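Local coordinates for cellulosomal scaffoldin adaptor protein B (Acetivibrio cellulolyticus, PDB 3BWZ) that contributes a type II cohesin module to the cellulosome scaffold, a domain that in this family docks dockerin-bearing partner proteins, at residues S6-L11 / S158-A163; C37-K42 / I128-T133. One frame throughout, in Å; residues are numbered along the deposited sequence. Where two conformers were deposited one is given.

Contact 1 of 2, residues S6-L11 / S158-A163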
ATOM      1  N   SER A   6       1.806  13.543  -1.633  1.00  9.12           N
ATOM      2  CA  SER A   6       0.798  12.561  -1.985  1.00  8.72           C
ATOM      3  C   SER A   6       1.194  11.150  -1.581  1.00  7.86           C
ATOM      4  O   SER A   6       2.373  10.842  -1.368  1.00  7.94           O
ATOM      5  CB  SER A   6       0.521  12.570  -3.490  1.00  9.51           C
ATOM      6  OG  SER A   6       1.699  12.216  -4.209  1.00 10.50           O
ATOM      7  N   ILE A   7       0.176  10.292  -1.544  1.00  7.69           N
ATOM      8  CA  ILE A   7       0.344   8.840  -1.542  1.00  7.11           C
ATOM      9  C   ILE A   7      -0.542   8.323  -2.663  1.00  6.99           C
ATOM     10  O   ILE A   7      -1.652   8.833  -2.866  1.00  8.13           O
ATOM     11  CB  ILE A   7       0.004   8.220  -0.175  1.00  7.46           C
ATOM     12  CG1 ILE A   7       0.275   6.709  -0.181  1.00  7.28           C
ATOM     13  CG2 ILE A   7      -1.409   8.554   0.276  1.00  8.27           C
ATOM     14  CD1 ILE A   7       0.247   6.077   1.221  1.00  8.87           C
ATOM     15  N   GLU A   8      -0.052   7.334  -3.404  1.00  7.35           N
ATOM     16  CA  GLU A   8      -0.720   6.818  -4.584  1.00  7.57           C
ATOM     17  C   GLU A   8      -0.550   5.327  -4.679  1.00  6.92           C
ATOM     18  O   GLU A   8       0.518   4.793  -4.388  1.00  8.19           O
ATOM     19  CB  GLU A   8      -0.137   7.465  -5.854  1.00  8.47           C
ATOM     20  CG  GLU A   8      -0.867   7.073  -7.152  1.00  9.88           C
ATOM     21  CD  GLU A   8      -0.426   7.824  -8.392  1.00 11.28           C
ATOM     22  OE1 GLU A   8       0.486   8.643  -8.310  1.00 14.33           O
ATOM     23  OE2 GLU A   8      -1.016   7.563  -9.467  1.00 13.83           O
ATOM     24  N   ILE A   9      -1.570   4.650  -5.186  1.00  6.81           N
ATOM     25  CA  ILE A   9      -1.463   3.257  -5.593  1.00  6.72           C
ATOM     26  C   ILE A   9      -1.178   3.230  -7.091  1.00  7.35           C
ATOM     27  O   ILE A   9      -1.987   3.671  -7.874  1.00  8.70           O
ATOM     28  CB  ILE A   9      -2.728   2.451  -5.286  1.00  7.61           C
ATOM     29  CG1 ILE A   9      -3.148   2.613  -3.830  1.00  9.63           C
ATOM     30  CG2 ILE A   9      -2.556   0.999  -5.692  1.00  8.74           C
ATOM     31  CD1 ILE A   9      -4.504   1.950  -3.486  1.00  9.74           C
ATOM     32  N   VAL A  10      -0.002   2.738  -7.451  1.00  7.55           N
ATOM     33  CA  VAL A  10       0.525   2.754  -8.799  1.00  9.07           C
ATOM     34  C   VAL A  10       0.642   1.326  -9.309  1.00  8.12           C
ATOM     35  O   VAL A  10       1.307   0.527  -8.686  1.00  9.70           O
ATOM     36  CB  VAL A  10       1.932   3.487  -8.840  1.00  9.99           C
ATOM     37  CG1 VAL A  10       2.521   3.495 -10.242  1.00 12.90           C
ATOM     38  CG2 VAL A  10       1.785   4.917  -8.301  1.00 12.15           C
ATOM     39  N   LEU A  11       0.041   1.008 -10.448  1.00  8.22           N
ATOM     40  CA  LEU A  11       0.175  -0.330 -11.034  1.00  8.22           C
ATOM     41  C   LEU A  11       1.220  -0.362 -12.130  1.00  8.24           C
ATOM     42  O   LEU A  11       1.407   0.607 -12.868  1.00 10.38           O
ATOM     43  CB  LEU A  11      -1.150  -0.795 -11.637  1.00  9.35           C
ATOM     44  CG  LEU A  11      -2.346  -0.698 -10.705  1.00 10.18           C
ATOM     45  CD1 LEU A  11      -3.591  -1.304 -11.382  1.00 11.01           C
ATOM     46  CD2 LEU A  11      -2.085  -1.308  -9.367  1.00  9.64           C
ATOM     47  N   SER A 158      -2.448  14.543  -0.816  1.00 10.74           N
ATOM     48  CA  SER A 158      -3.494  13.897  -1.582  0.50 10.32           C
ATOM     49  C   SER A 158      -3.377  12.385  -1.466  1.00  8.46           C
ATOM     50  O   SER A 158      -2.290  11.838  -1.226  1.00  9.45           O
ATOM     51  CB  SER A 158      -3.400  14.322  -3.035  0.50 11.32           C
ATOM     52  OG  SER A 158      -2.115  14.002  -3.520  0.50 12.65           O
ATOM     53  N   VAL A 159      -4.507  11.723  -1.655  1.00  8.72           N
ATOM     54  CA  VAL A 159      -4.587  10.275  -1.658  1.00  8.45           C
ATOM     55  C   VAL A 159      -5.117   9.872  -3.027  1.00  8.82           C
ATOM     56  O   VAL A 159      -6.310  10.064  -3.321  1.00 10.21           O
ATOM     57  CB  VAL A 159      -5.465   9.746  -0.503  1.00  8.67           C
ATOM     58  CG1 VAL A 159      -5.492   8.233  -0.543  1.00  9.61           C
ATOM     59  CG2 VAL A 159      -4.952  10.248   0.837  1.00  9.57           C
ATOM     60  N   ILE A 160      -4.205   9.402  -3.884  1.00  8.08           N
ATOM     61  CA  ILE A 160      -4.498   9.178  -5.289  1.00  7.96           C
ATOM     62  C   ILE A 160      -4.819   7.681  -5.472  1.00  7.97           C
ATOM     63  O   ILE A 160      -3.946   6.818  -5.437  1.00  8.69           O
ATOM     64  CB  ILE A 160      -3.311   9.637  -6.197  1.00  8.90           C
ATOM     65  CG1 ILE A 160      -2.899  11.086  -5.909  1.00  9.61           C
ATOM     66  CG2 ILE A 160      -3.621   9.420  -7.671  1.00 10.42           C
ATOM     67  CD1 ILE A 160      -1.555  11.457  -6.493  1.00 11.89           C
ATOM     68  N   GLN A 161      -6.102   7.417  -5.644  1.00  9.05           N
ATOM     69  CA  GLN A 161      -6.668   6.084  -5.656  1.00  9.07           C
ATOM     70  C   GLN A 161      -8.140   6.252  -6.041  1.00  9.24           C
ATOM     71  O   GLN A 161      -8.719   7.289  -5.760  1.00 10.50           O
ATOM     72  CB  GLN A 161      -6.522   5.407  -4.273  1.00  9.16           C
ATOM     73  CG  GLN A 161      -7.276   6.103  -3.131  1.00 10.18           C
ATOM     74  CD  GLN A 161      -8.694   5.672  -2.978  1.00 10.30           C
ATOM     75  OE1 GLN A 161      -9.064   4.565  -3.344  1.00  9.75           O
ATOM     76  NE2 GLN A 161      -9.506   6.538  -2.369  1.00 14.54           N
ATOM     77  N   PRO A 162      -8.773   5.239  -6.646  1.00  9.37           N
ATOM     78  CA  PRO A 162      -8.284   3.898  -6.861  1.00  9.08           C
ATOM     79  C   PRO A 162      -7.351   3.735  -8.049  1.00  9.03           C
ATOM     80  O   PRO A 162      -7.344   4.554  -8.970  1.00 11.32           O
ATOM     81  CB  PRO A 162      -9.576   3.111  -7.115  1.00 10.38           C
ATOM     82  CG  PRO A 162     -10.453   4.078  -7.788  1.00 11.47           C
ATOM     83  CD  PRO A 162     -10.164   5.393  -7.114  1.00 11.70           C
ATOM     84  N   ALA A 163      -6.578   2.659  -8.020  1.00  9.06           N
ATOM     85  CA  ALA A 163      -5.865   2.176  -9.201  1.00  9.20           C
ATOM     86  C   ALA A 163      -6.811   1.204  -9.890  1.00  8.45           C
ATOM     87  O   ALA A 163      -7.413   0.370  -9.250  1.00 12.23           O
ATOM     88  CB  ALA A 163      -4.579   1.469  -8.796  1.00 11.18           C
TER
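Ile7 and Val159 sit side by side where the first and last strands of the cohesin module run parallel, an N- and C-terminal pairing characteristic of the cohesin jelly-roll sandwich. Strand 6-11 and strand 158-160 are 4.7 Å apart at their axes and only 4° from parallel.

Three backbone hydrogen bonds stitch the ladder. Ile7 uses both its polar atoms: its N donates to Ser158 O, and its O receives Ile160 N at 2.8 Å in a bond that is nearly straight (178° at the hydrogen). The last rung is longer, 3.2 Å from Ile9 N to Ile160 O, and the same oxygen also takes a CA-H...O contact from Glu8. Beyond it the parallel pairing stops. A cis peptide precedes Pro162, and after this break Ala163 turns its backbone to strand 126-130; Gln161 OE1 likewise turns to Phe130 N.

The side chains divide between the two faces. On the face of Ile7 and Val159, their CG2 atoms point the same way and meet at 4.0 Å, while the rest of Ile7 continues into the sandwich against Ile26, Ile28 and Leu145. On that of Glu8 and Ile160, the glutamate passes obliquely over the isoleucine. With its CG anti to the backbone N (chi1 -175°) and the chain extended beyond, the aliphatic part and carboxylate carbon of Glu8 lie against the isoleucine branch, CD to Ile160 CG2 being 3.6 Å.

Past the ladder, apolar packing replaces hydrogen bonding. The methyl of Ala163 points back at strand 6-11 and is held by two residues of it: Ile9 CG2 lies 3.7 Å from Ala163 CB, and Leu11 brings CG, CD1 and CD2 up to that same carbon, CG closest at 3.7 Å.

Contact 2 of 2, residues C37-K42 / I128-T133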
ATOM      1  N   CYS A  37       3.517   4.190   8.339  1.00  7.09           N
ATOM      2  CA  CYS A  37       2.132   4.332   7.940  1.00  7.21           C
ATOM      3  C   CYS A  37       1.286   3.160   8.395  1.00  7.09           C
ATOM      4  O   CYS A  37       1.810   2.081   8.663  1.00 11.28           O
ATOM      5  CB  CYS A  37       2.001   4.510   6.427  1.00  7.83           C
ATOM      6  SG  CYS A  37       2.660   3.154   5.435  1.00 11.19           S
ATOM      7  N   GLN A  38      -0.011   3.380   8.463  1.00  6.47           N
ATOM      8  CA  GLN A  38      -1.005   2.334   8.509  1.00  6.54           C
ATOM      9  C   GLN A  38      -1.941   2.570   7.326  1.00  6.55           C
ATOM     10  O   GLN A  38      -2.406   3.700   7.122  1.00  7.88           O
ATOM     11  CB  GLN A  38      -1.808   2.321   9.814  1.00  7.47           C
ATOM     12  CG  GLN A  38      -2.855   1.240   9.801  1.00  8.16           C
ATOM     13  CD  GLN A  38      -3.707   1.129  11.049  1.00  8.63           C
ATOM     14  OE1 GLN A  38      -3.697   2.012  11.928  1.00 10.21           O
ATOM     15  NE2 GLN A  38      -4.497   0.078  11.106  1.00  9.19           N
ATOM     16  N   LEU A  39      -2.204   1.511   6.556  1.00  6.35           N
ATOM     17  CA  LEU A  39      -2.998   1.588   5.342  1.00  6.38           C
ATOM     18  C   LEU A  39      -4.071   0.527   5.342  1.00  6.61           C
ATOM     19  O   LEU A  39      -3.870  -0.572   5.841  1.00  7.27           O
ATOM     20  CB  LEU A  39      -2.105   1.435   4.105  1.00  7.15           C
ATOM     21  CG  LEU A  39      -0.936   2.424   4.025  1.00  7.15           C
ATOM     22  CD1 LEU A  39      -0.053   2.076   2.848  1.00  9.44           C
ATOM     23  CD2 LEU A  39      -1.390   3.878   3.913  1.00  8.87           C
ATOM     24  N   ASN A  40      -5.195   0.857   4.723  1.00  6.47           N
ATOM     25  CA  ASN A  40      -6.321  -0.050   4.578  1.00  7.22           C
ATOM     26  C   ASN A  40      -6.695  -0.105   3.113  1.00  7.19           C
ATOM     27  O   ASN A  40      -7.273   0.847   2.582  1.00  8.68           O
ATOM     28  CB  ASN A  40      -7.487   0.451   5.439  1.00  7.69           C
ATOM     29  CG  ASN A  40      -8.616  -0.526   5.524  1.00  9.04           C
ATOM     30  OD1 ASN A  40      -9.726  -0.295   4.954  1.00 11.82           O
ATOM     31  ND2 ASN A  40      -8.381  -1.625   6.197  1.00  7.91           N
ATOM     32  N   MET A  41      -6.375  -1.230   2.486  1.00  7.56           N
ATOM     33  CA  MET A  41      -6.585  -1.438   1.056  1.00  7.93           C
ATOM     34  C   MET A  41      -7.786  -2.338   0.835  1.00  7.92           C
ATOM     35  O   MET A  41      -8.048  -3.268   1.599  1.00  9.63           O
ATOM     36  CB  MET A  41      -5.398  -2.078   0.399  0.67  8.26           C
ATOM     37  CG  MET A  41      -4.221  -1.177   0.349  0.67  9.03           C
ATOM     38  SD  MET A  41      -2.778  -1.974  -0.326  0.67  9.80           S
ATOM     39  CE  MET A  41      -3.229  -2.237  -2.037  0.67 10.55           C
ATOM     40  N   LYS A  42      -8.509  -2.082  -0.251  1.00  8.16           N
ATOM     41  CA  LYS A  42      -9.669  -2.862  -0.660  1.00  8.52           C
ATOM     42  C   LYS A  42      -9.520  -3.295  -2.111  1.00  7.97           C
ATOM     43  O   LYS A  42      -9.114  -2.529  -2.971  1.00  9.83           O
ATOM     44  CB  LYS A  42     -10.938  -2.019  -0.491  1.00 10.35           C
ATOM     45  CG  LYS A  42     -12.243  -2.690  -0.869  1.00 12.39           C
ATOM     46  CD  LYS A  42     -12.689  -3.705   0.156  1.00 14.88           C
ATOM     47  CE  LYS A  42     -13.965  -4.402  -0.258  1.00 15.27           C
ATOM     48  NZ  LYS A  42     -13.764  -5.289  -1.437  1.00 17.32           N
ATOM     49  N   ILE A 128      -8.374  -1.203  -7.173  1.00  7.39           N
ATOM     50  CA  ILE A 128      -7.614  -1.408  -5.957  1.00  7.20           C
ATOM     51  C   ILE A 128      -7.630  -0.046  -5.267  1.00  7.19           C
ATOM     52  O   ILE A 128      -7.129   0.939  -5.810  1.00  7.91           O
ATOM     53  CB  ILE A 128      -6.167  -1.891  -6.264  1.00  7.74           C
ATOM     54  CG1 ILE A 128      -6.195  -3.236  -7.025  1.00  8.17           C
ATOM     55  CG2 ILE A 128      -5.368  -2.039  -4.972  1.00  9.87           C
ATOM     56  CD1 ILE A 128      -4.902  -3.486  -7.792  1.00  9.99           C
ATOM     57  N   SER A 129      -8.207   0.012  -4.078  1.00  8.28           N
ATOM     58  CA  SER A 129      -8.462   1.273  -3.415  1.00  8.25           C
ATOM     59  C   SER A 129      -7.859   1.311  -2.021  1.00  7.58           C
ATOM     60  O   SER A 129      -7.464   0.281  -1.467  1.00  8.36           O
ATOM     61  CB  SER A 129      -9.943   1.528  -3.248  1.00 10.84           C
ATOM     62  OG  SER A 129     -10.607   0.456  -2.693  0.50 10.72           O
ATOM     63  N   PHE A 130      -7.804   2.520  -1.459  1.00  8.56           N
ATOM     64  CA  PHE A 130      -7.696   2.679  -0.011  1.00  8.17           C
ATOM     65  C   PHE A 130      -9.074   3.076   0.457  1.00  9.06           C
ATOM     66  O   PHE A 130      -9.766   3.826  -0.225  1.00 11.97           O
ATOM     67  CB  PHE A 130      -6.764   3.806   0.374  1.00  9.86           C
ATOM     68  CG  PHE A 130      -5.319   3.566   0.078  1.00  9.51           C
ATOM     69  CD1 PHE A 130      -4.563   4.535  -0.554  1.00 11.47           C
ATOM     70  CD2 PHE A 130      -4.683   2.443   0.566  1.00  9.82           C
ATOM     71  CE1 PHE A 130      -3.224   4.376  -0.763  1.00 13.30           C
ATOM     72  CE2 PHE A 130      -3.325   2.259   0.345  1.00 12.30           C
ATOM     73  CZ  PHE A 130      -2.593   3.249  -0.321  1.00 12.36           C
ATOM     74  N   GLU A 131      -9.491   2.605   1.630  1.00  8.97           N
ATOM     75  CA  GLU A 131     -10.857   2.848   2.141  0.50  9.99           C
ATOM     76  C   GLU A 131     -10.825   3.157   3.631  1.00  9.64           C
ATOM     77  O   GLU A 131     -10.097   2.501   4.374  1.00  9.02           O
ATOM     78  CB  GLU A 131     -11.740   1.621   1.890  0.50 11.02           C
ATOM     79  CG  GLU A 131     -12.115   1.431   0.409  0.50 14.79           C
ATOM     80  CD  GLU A 131     -13.405   0.630   0.212  0.50 16.63           C
ATOM     81  OE1 GLU A 131     -14.141   0.913  -0.756  0.50 26.29           O
ATOM     82  OE2 GLU A 131     -13.695  -0.276   1.026  0.50 21.82           O
ATOM     83  N   ASP A 132     -11.663   4.087   4.066  1.00 10.78           N
ATOM     84  CA  ASP A 132     -11.897   4.284   5.484  1.00 10.94           C
ATOM     85  C   ASP A 132     -12.510   2.999   6.101  1.00 10.70           C
ATOM     86  O   ASP A 132     -13.043   2.121   5.405  1.00 13.77           O
ATOM     87  CB  ASP A 132     -12.744   5.532   5.724  1.00 11.38           C
ATOM     88  CG  ASP A 132     -11.980   6.836   5.561  1.00 11.96           C
ATOM     89  OD1 ASP A 132     -10.737   6.871   5.479  1.00 13.39           O
ATOM     90  OD2 ASP A 132     -12.692   7.867   5.577  1.00 14.29           O
ATOM     91  N   THR A 133     -12.340   2.852   7.411  1.00  9.93           N
ATOM     92  CA  THR A 133     -12.698   1.652   8.123  1.00 10.44           C
ATOM     93  C   THR A 133     -12.895   1.980   9.592  1.00  9.91           C
ATOM     94  O   THR A 133     -12.210   2.844  10.158  1.00  9.82           O
ATOM     95  CB  THR A 133     -11.581   0.602   7.993  1.00 10.48           C
ATOM     96  OG1 THR A 133     -11.757  -0.407   8.989  1.00 13.59           O
ATOM     97  CG2 THR A 133     -10.168   1.215   8.126  1.00 11.76           C
TER
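Phe130 turns one edge of its ring to strand 37-42: Asn40 O lies in the ring plane, 3.6 Å from CD2. Leu39 and Met41 approach it obliquely near CE2, from opposite sides of the ring plane: Leu39 CB is 4.0 Å and Met41 CG 3.6 Å from Phe130 CE2. Ile9, Ile26 and Thr143 also touch the phenyl group, which is thereby packed in the interior of the sandwich. The Asn40 side chain, with CG anti to the backbone N (chi1 -171°), reaches across to Thr133, whose methyl CG2 rests 3.5 Å from Asn40 CG.

The backbones run antiparallel. Lys42 and Ser129 form a hydrogen-bonded pair, each N donating to the other's O, Ser129 N to Lys42 O at 2.9 Å. Met41 and Phe130 are the non-hydrogen-bonded pair next to it, and Met41 CE, in the conformer given, lies 3.6 Å from Ile128 CG2. Glu131 N then closes on Asn40 O at 3.0 Å. The aliphatic part of Lys42 crosses Glu131, with Lys42 CG 3.4 Å from Glu131 OE2, while its NZ is hydrogen-bonded to Lys86 O.

After Glu131 the chain peels away, and strand 34-42 goes on pairing with 143-147 along the same edge. One strand position filled by two pieces with an excursion between them is consistent with the beta-flap that interrupts strand 8 in type II cohesins.

Overall arrangement
The centres of contacts 1 and 2 lie about 11 Å apart, in neighbouring parts of one curled beta-sheet system. Strand 158-165 bridges them: contact 1 pairs its first half with strand 6-11, and after the break its second half runs antiparallel to strand 126-130, which in turn borders strand 34-42 in contact 2. Ala163 O lies 2.8 Å from Ile128 N, a probable hydrogen bond at this junction. Along the chain contact 2 is nested inside the loop that contact 1 closes, so the pairing of the terminal strands encloses contact 2 in sequence, consistent with a compact module within the longer scaffoldin.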